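Local structure of ribokinase (Giardia lamblia, 6WHJ) at residues G13-D18 and K44-A49; I193-E198 and F235-L240. The protein probably phosphorylates D-ribose at O-5, using ATP and magnesium, to give the D-ribose 5-phosphate that feeds nucleotide synthesis and the pentose phosphate pathway. All blocks are in the same frame, centred on the assembly; numbering follows the deposited sequence.

Contact 1: residues G13-D18 and K44-A49; sequences GSYNRD and KGSNQA. With EDO (1,2-ethanediol), chain F.
With CG anti to its backbone N (chi1 170°), Tyr15 brings the CD1 edge of its ring up to Ser46, whose OG is likewise anti to the backbone N (chi1 179°) and turned toward that edge. Ser46 CB, which lies in the plane of the ring, is 3.8 Å from Tyr15 CD1, and Ser46 OG is 3.7 Å from the same carbon. The polar ends lead elsewhere: Tyr15 OH bonds to His41, Ser46 OG to Tyr81. The one hydrogen bond between the two segments is backbone to backbone, from Ser46 N to Ser14 O (2.7 Å). The hydrogen bond is bent, with 137° at the hydrogen. Beside it two glycines meet, Gly13 C lying 4.0 Å from Gly45 CA, so the chain leaving strand 9-12 runs close against the first turn of helix 44-55. Both Ser14 OG and Lys44 N are hydrogen-bonded to Glu146 OE1, which thus joins segment 13-18 to the start of the helix. Further along, a 1,2-ethanediol, probably from the crystallisation liquor, takes a hydrogen bond from Asn16 ND2 to its O2 (3.2 Å). The same O2 donates to Asp18 OD1 (3.1 Å), and the diol is also bonded to Glu146 OE2. Asn16, Asp18, Lys44 to Asn47 and Glu146 are predicted to bind the substrate, and the Gly-Lys-Gly-Ser-Asn run at the helix start is consistent with the N-terminal signature of PfkB sugar kinases. An amide that donates and carboxylates that accept, arrayed beside a helix N-terminus, make a site suited to gripping hydroxyl groups. The diol probably stands where hydroxyls of ribose would bind.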
loop_
_atom_site.group_PDB
_atom_site.type_symbol
_atom_site.label_atom_id
_atom_site.label_comp_id
_atom_site.label_asym_id
_atom_site.label_seq_id
_atom_site.Cartn_x
_atom_site.Cartn_y
_atom_site.Cartn_z
ATOM N N GLY B 13 6.817 21.500 2.899
ATOM C CA GLY B 13 5.834 20.456 2.729
ATOM C C GLY B 13 6.373 19.063 2.968
ATOM O O GLY B 13 7.384 18.865 3.641
ATOM N N SER B 14 5.690 18.095 2.380
ATOM C CA SER B 14 5.858 16.704 2.764
ATOM C C SER B 14 6.868 15.968 1.893
ATOM O O SER B 14 7.103 16.320 0.730
ATOM C CB SER B 14 4.517 15.987 2.687
ATOM O OG SER B 14 4.045 16.059 1.356
ATOM N N TYR B 15 7.458 14.928 2.476
ATOM C CA TYR B 15 8.108 13.870 1.721
ATOM C C TYR B 15 7.420 12.565 2.091
ATOM O O TYR B 15 7.293 12.240 3.278
ATOM C CB TYR B 15 9.613 13.750 2.000
ATOM C CG TYR B 15 10.159 12.486 1.363
ATOM C CD1 TYR B 15 10.439 12.449 0.008
ATOM C CD2 TYR B 15 10.295 11.307 2.087
ATOM C CE1 TYR B 15 10.882 11.301 -0.605
ATOM C CE2 TYR B 15 10.742 10.141 1.480
ATOM C CZ TYR B 15 11.032 10.147 0.126
ATOM O OH TYR B 15 11.485 9.009 -0.519
ATOM N N ASN B 16 6.988 11.824 1.076
ATOM C CA ASN B 16 6.433 10.493 1.252
ATOM C C ASN B 16 7.205 9.519 0.374
ATOM O O ASN B 16 7.484 9.812 -0.793
ATOM C CB ASN B 16 4.942 10.444 0.869
ATOM C CG ASN B 16 4.073 11.358 1.722
ATOM O OD1 ASN B 16 4.186 11.384 2.942
ATOM N ND2 ASN B 16 3.203 12.116 1.071
ATOM N N ARG B 17 7.554 8.366 0.937
ATOM C CA ARG B 17 8.024 7.254 0.125
ATOM C C ARG B 17 6.793 6.582 -0.480
ATOM O O ARG B 17 5.936 6.064 0.249
ATOM C CB ARG B 17 8.844 6.273 0.964
ATOM C CG ARG B 17 9.482 5.143 0.166
ATOM C CD ARG B 17 10.289 5.709 -0.967
ATOM N NE ARG B 17 11.022 4.700 -1.728
ATOM C CZ ARG B 17 12.343 4.540 -1.713
ATOM N NH1 ARG B 17 13.114 5.335 -0.973
ATOM N NH2 ARG B 17 12.898 3.589 -2.458
ATOM N N ASP B 18 6.683 6.626 -1.802
ATOM C CA ASP B 18 5.524 6.072 -2.494
ATOM C C ASP B 18 5.688 4.560 -2.632
ATOM O O ASP B 18 6.683 4.087 -3.192
ATOM C CB ASP B 18 5.386 6.719 -3.871
ATOM C CG ASP B 18 4.762 8.109 -3.827
ATOM O OD1 ASP B 18 4.208 8.519 -2.785
ATOM O OD2 ASP B 18 4.868 8.817 -4.851
ATOM N N LYS B 44 4.006 15.684 -2.015
ATOM C CA LYS B 44 3.782 16.842 -2.870
ATOM C C LYS B 44 4.795 17.940 -2.575
ATOM O O LYS B 44 5.206 18.669 -3.486
ATOM C CB LYS B 44 2.346 17.333 -2.719
ATOM C CG LYS B 44 1.412 16.631 -3.655
ATOM C CD LYS B 44 -0.041 16.884 -3.311
ATOM C CE LYS B 44 -0.935 16.079 -4.224
ATOM N NZ LYS B 44 -0.358 16.124 -5.595
ATOM N N GLY B 45 5.201 18.087 -1.314
ATOM C CA GLY B 45 6.212 19.078 -1.008
ATOM C C GLY B 45 7.524 18.767 -1.693
ATOM O O GLY B 45 8.097 19.611 -2.385
ATOM N N SER B 46 7.986 17.522 -1.568
ATOM C CA SER B 46 9.289 17.172 -2.124
ATOM C C SER B 46 9.257 17.090 -3.645
ATOM O O SER B 46 10.246 17.429 -4.307
ATOM C CB SER B 46 9.776 15.859 -1.523
ATOM O OG SER B 46 11.030 15.507 -2.080
ATOM N N ASN B 47 8.149 16.618 -4.222
ATOM C CA ASN B 47 8.051 16.558 -5.679
ATOM C C ASN B 47 8.150 17.939 -6.297
ATOM O O ASN B 47 8.815 18.124 -7.322
ATOM C CB ASN B 47 6.748 15.895 -6.098
ATOM C CG ASN B 47 6.781 14.406 -5.934
ATOM O OD1 ASN B 47 7.851 13.800 -5.805
ATOM N ND2 ASN B 47 5.604 13.797 -5.919
ATOM N N GLN B 48 7.494 18.921 -5.688
ATOM C CA GLN B 48 7.532 20.273 -6.225
ATOM C C GLN B 48 8.892 20.920 -6.027
ATOM O O GLN B 48 9.315 21.727 -6.862
ATOM C CB GLN B 48 6.438 21.118 -5.588
ATOM C CG GLN B 48 5.084 20.838 -6.143
ATOM C CD GLN B 48 4.025 21.514 -5.332
ATOM O OE1 GLN B 48 4.311 22.490 -4.640
ATOM N NE2 GLN B 48 2.782 21.036 -5.439
ATOM N N ALA B 49 9.597 20.573 -4.945
ATOM C CA ALA B 49 10.954 21.080 -4.763
ATOM C C ALA B 49 11.918 20.444 -5.760
ATOM O O ALA B 49 12.849 21.104 -6.237
ATOM C CB ALA B 49 11.426 20.834 -3.332
HETATM C C1 EDO F . 1.499 12.473 -3.373
HETATM O O1 EDO F . 0.388 12.360 -2.471
HETATM C C2 EDO F . 2.401 11.247 -3.248
HETATM O O2 EDO F . 2.563 10.942 -1.856
#

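Contact 2: residues I193-E198 and F235-L240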
loop_
_atom_site.group_PDB
_atom_site.type_symbol
_atom_site.label_atom_id
_atom_site.label_comp_id
_atom_site.label_asym_id
_atom_site.label_seq_id
_atom_site.Cartn_x
_atom_site.Cartn_y
_atom_site.Cartn_z
ATOM N N ILE B 193 -1.090 33.705 -4.421
ATOM C CA ILE B 193 -1.501 32.985 -5.623
ATOM C C ILE B 193 -2.012 31.608 -5.223
ATOM O O ILE B 193 -1.258 30.800 -4.670
ATOM C CB ILE B 193 -0.351 32.861 -6.634
ATOM C CG1 ILE B 193 0.146 34.253 -7.045
ATOM C CG2 ILE B 193 -0.777 32.000 -7.829
ATOM C CD1 ILE B 193 1.429 34.248 -7.822
ATOM N N PHE B 194 -3.280 31.332 -5.532
ATOM C CA PHE B 194 -3.955 30.098 -5.157
ATOM C C PHE B 194 -4.078 29.214 -6.395
ATOM O O PHE B 194 -4.503 29.691 -7.459
ATOM C CB PHE B 194 -5.327 30.435 -4.564
ATOM C CG PHE B 194 -6.030 29.280 -3.901
ATOM C CD1 PHE B 194 -5.405 28.537 -2.906
ATOM C CD2 PHE B 194 -7.339 28.983 -4.223
ATOM C CE1 PHE B 194 -6.056 27.497 -2.279
ATOM C CE2 PHE B 194 -7.996 27.938 -3.601
ATOM C CZ PHE B 194 -7.352 27.195 -2.625
ATOM N N CYS B 195 -3.694 27.938 -6.269
ATOM C CA CYS B 195 -3.576 27.029 -7.418
ATOM C C CYS B 195 -4.387 25.756 -7.203
ATOM O O CYS B 195 -3.826 24.665 -7.036
ATOM C CB CYS B 195 -2.114 26.667 -7.672
ATOM S SG CYS B 195 -1.066 28.086 -7.915
ATOM N N PRO B 196 -5.709 25.849 -7.226
ATOM C CA PRO B 196 -6.526 24.647 -7.137
ATOM C C PRO B 196 -6.745 24.034 -8.511
ATOM O O PRO B 196 -6.638 24.697 -9.546
ATOM C CB PRO B 196 -7.846 25.190 -6.574
ATOM C CG PRO B 196 -7.962 26.511 -7.225
ATOM C CD PRO B 196 -6.548 27.060 -7.296
ATOM N N ASN B 197 -7.057 22.743 -8.513
ATOM C CA ASN B 197 -7.625 22.181 -9.728
ATOM C C ASN B 197 -9.144 22.312 -9.631
ATOM O O ASN B 197 -9.667 22.883 -8.672
ATOM C CB ASN B 197 -7.102 20.760 -9.949
ATOM C CG ASN B 197 -7.596 19.759 -8.919
ATOM O OD1 ASN B 197 -8.560 19.991 -8.178
ATOM N ND2 ASN B 197 -6.869 18.654 -8.815
ATOM N N GLU B 198 -9.877 21.795 -10.619
ATOM C CA GLU B 198 -11.322 22.022 -10.629
ATOM C C GLU B 198 -11.984 21.458 -9.374
ATOM O O GLU B 198 -12.731 22.162 -8.682
ATOM C CB GLU B 198 -11.969 21.414 -11.869
ATOM C CG GLU B 198 -13.214 22.185 -12.288
ATOM C CD GLU B 198 -13.896 21.604 -13.500
ATOM O OE1 GLU B 198 -15.061 21.982 -13.750
ATOM O OE2 GLU B 198 -13.285 20.754 -14.186
ATOM N N PHE B 235 -4.385 36.306 -7.377
ATOM C CA PHE B 235 -4.673 35.480 -8.538
ATOM C C PHE B 235 -5.061 34.087 -8.081
ATOM O O PHE B 235 -4.480 33.552 -7.134
ATOM C CB PHE B 235 -3.470 35.387 -9.481
ATOM C CG PHE B 235 -3.070 36.699 -10.074
ATOM C CD1 PHE B 235 -2.016 37.422 -9.539
ATOM C CD2 PHE B 235 -3.757 37.218 -11.162
ATOM C CE1 PHE B 235 -1.650 38.625 -10.078
ATOM C CE2 PHE B 235 -3.397 38.426 -11.702
ATOM C CZ PHE B 235 -2.340 39.136 -11.160
ATOM N N VAL B 236 -6.026 33.501 -8.776
ATOM C CA VAL B 236 -6.337 32.085 -8.664
ATOM C C VAL B 236 -5.945 31.460 -9.989
ATOM O O VAL B 236 -6.451 31.863 -11.044
ATOM C CB VAL B 236 -7.823 31.842 -8.364
ATOM C CG1 VAL B 236 -8.104 30.348 -8.273
ATOM C CG2 VAL B 236 -8.232 32.555 -7.090
ATOM N N LEU B 237 -5.022 30.504 -9.942
ATOM C CA LEU B 237 -4.631 29.733 -11.118
ATOM C C LEU B 237 -5.394 28.416 -11.045
ATOM O O LEU B 237 -5.017 27.516 -10.291
ATOM C CB LEU B 237 -3.126 29.491 -11.125
ATOM C CG LEU B 237 -2.391 29.127 -12.422
ATOM C CD1 LEU B 237 -0.873 29.212 -12.182
ATOM C CD2 LEU B 237 -2.787 27.786 -12.992
ATOM N N PHE B 238 -6.445 28.287 -11.852
ATOM C CA PHE B 238 -7.200 27.039 -11.923
ATOM C C PHE B 238 -6.453 26.065 -12.817
ATOM O O PHE B 238 -6.124 26.394 -13.960
ATOM C CB PHE B 238 -8.598 27.263 -12.485
ATOM C CG PHE B 238 -9.519 28.002 -11.573
ATOM C CD1 PHE B 238 -10.238 27.326 -10.607
ATOM C CD2 PHE B 238 -9.700 29.374 -11.709
ATOM C CE1 PHE B 238 -11.105 28.008 -9.773
ATOM C CE2 PHE B 238 -10.563 30.058 -10.880
ATOM C CZ PHE B 238 -11.266 29.376 -9.907
ATOM N N THR B 239 -6.158 24.887 -12.284
ATOM C CA THR B 239 -5.615 23.783 -13.062
ATOM C C THR B 239 -6.752 22.931 -13.596
ATOM O O THR B 239 -7.577 22.437 -12.827
ATOM C CB THR B 239 -4.670 22.931 -12.214
ATOM O OG1 THR B 239 -3.405 23.597 -12.109
ATOM C CG2 THR B 239 -4.502 21.547 -12.815
ATOM N N LEU B 240 -6.784 22.745 -14.913
ATOM C CA LEU B 240 -7.928 22.122 -15.564
ATOM C C LEU B 240 -7.528 20.854 -16.307
ATOM O O LEU B 240 -8.271 20.384 -17.174
ATOM C CB LEU B 240 -8.581 23.122 -16.515
ATOM C CG LEU B 240 -9.091 24.389 -15.821
ATOM C CD1 LEU B 240 -9.831 25.293 -16.802
ATOM C CD2 LEU B 240 -9.959 24.054 -14.603
#
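A beta-alpha-beta crossover places residues 193-198 and 235-240 side by side in the Rossmann-like central sheet, at the end that carries predicted ATP-binding residues. The two run parallel, Ile193 bridging to Phe235 and Phe194 to Val236. Phe194 N donates to Phe235 O (3.0 Å, 169° at the hydrogen), and Phe194 O accepts from Leu237 N (2.7 Å). Pro196 has no N-H to continue the pattern; its CD instead lies 3.4 Å from Leu237 O, an oxygen that also receives the CA-H of Cys195. The Pro196 carbonyl resumes the pairing, Thr239 N reaching its O at 2.8 Å in a nearly straight bond (174°). The Pro196 ring meets Val236 about at right angles, CD to CG1 3.8 Å; this methyl, anti to the backbone N (chi1 179°), also lies over one face of the Phe238 ring, offset toward its rim. Cys195 SG packs against Leu237 CB (4.1 Å). At the far end Asn197 CB touches Thr239 CG2 (3.9 Å), while Asn197 OD1 caps helix 198-205 by accepting from Glu200 N. Glu198, the first residue of that helix, bonds through OE1 to Cys214 N and through OE2 forms a salt bridge with Arg243. Strands 170-173 and 245-249 flank the pair. Helix 272-287 packs on Ile193, Cys195 and Leu237, and helix 301-318 on Ile193 and Phe235.

In the fold
Contact 1 closes before contact 2 opens along the chain, and their centres lie 19 Å apart, with nearest atoms about 8 Å from each other. Residues 13-18 leave strand 9-12 of the nine-stranded sheet and enter the smaller four-stranded one, whereas contact 2 joins two neighbouring strands of the larger sheet, 193-194 and 235-239; strands 140-143 and 170-173 separate 9-12 from 193-194. Helix 272-287 spans the gap: Ile277 touches both Gln48 and Cys195, and Asp274, the predicted proton acceptor, accepts a hydrogen bond from Gln48. Contact 1 thus belongs to the predicted sugar site and contact 2 to the predicted ATP site, consistent with phosphoryl transfer taking place between them.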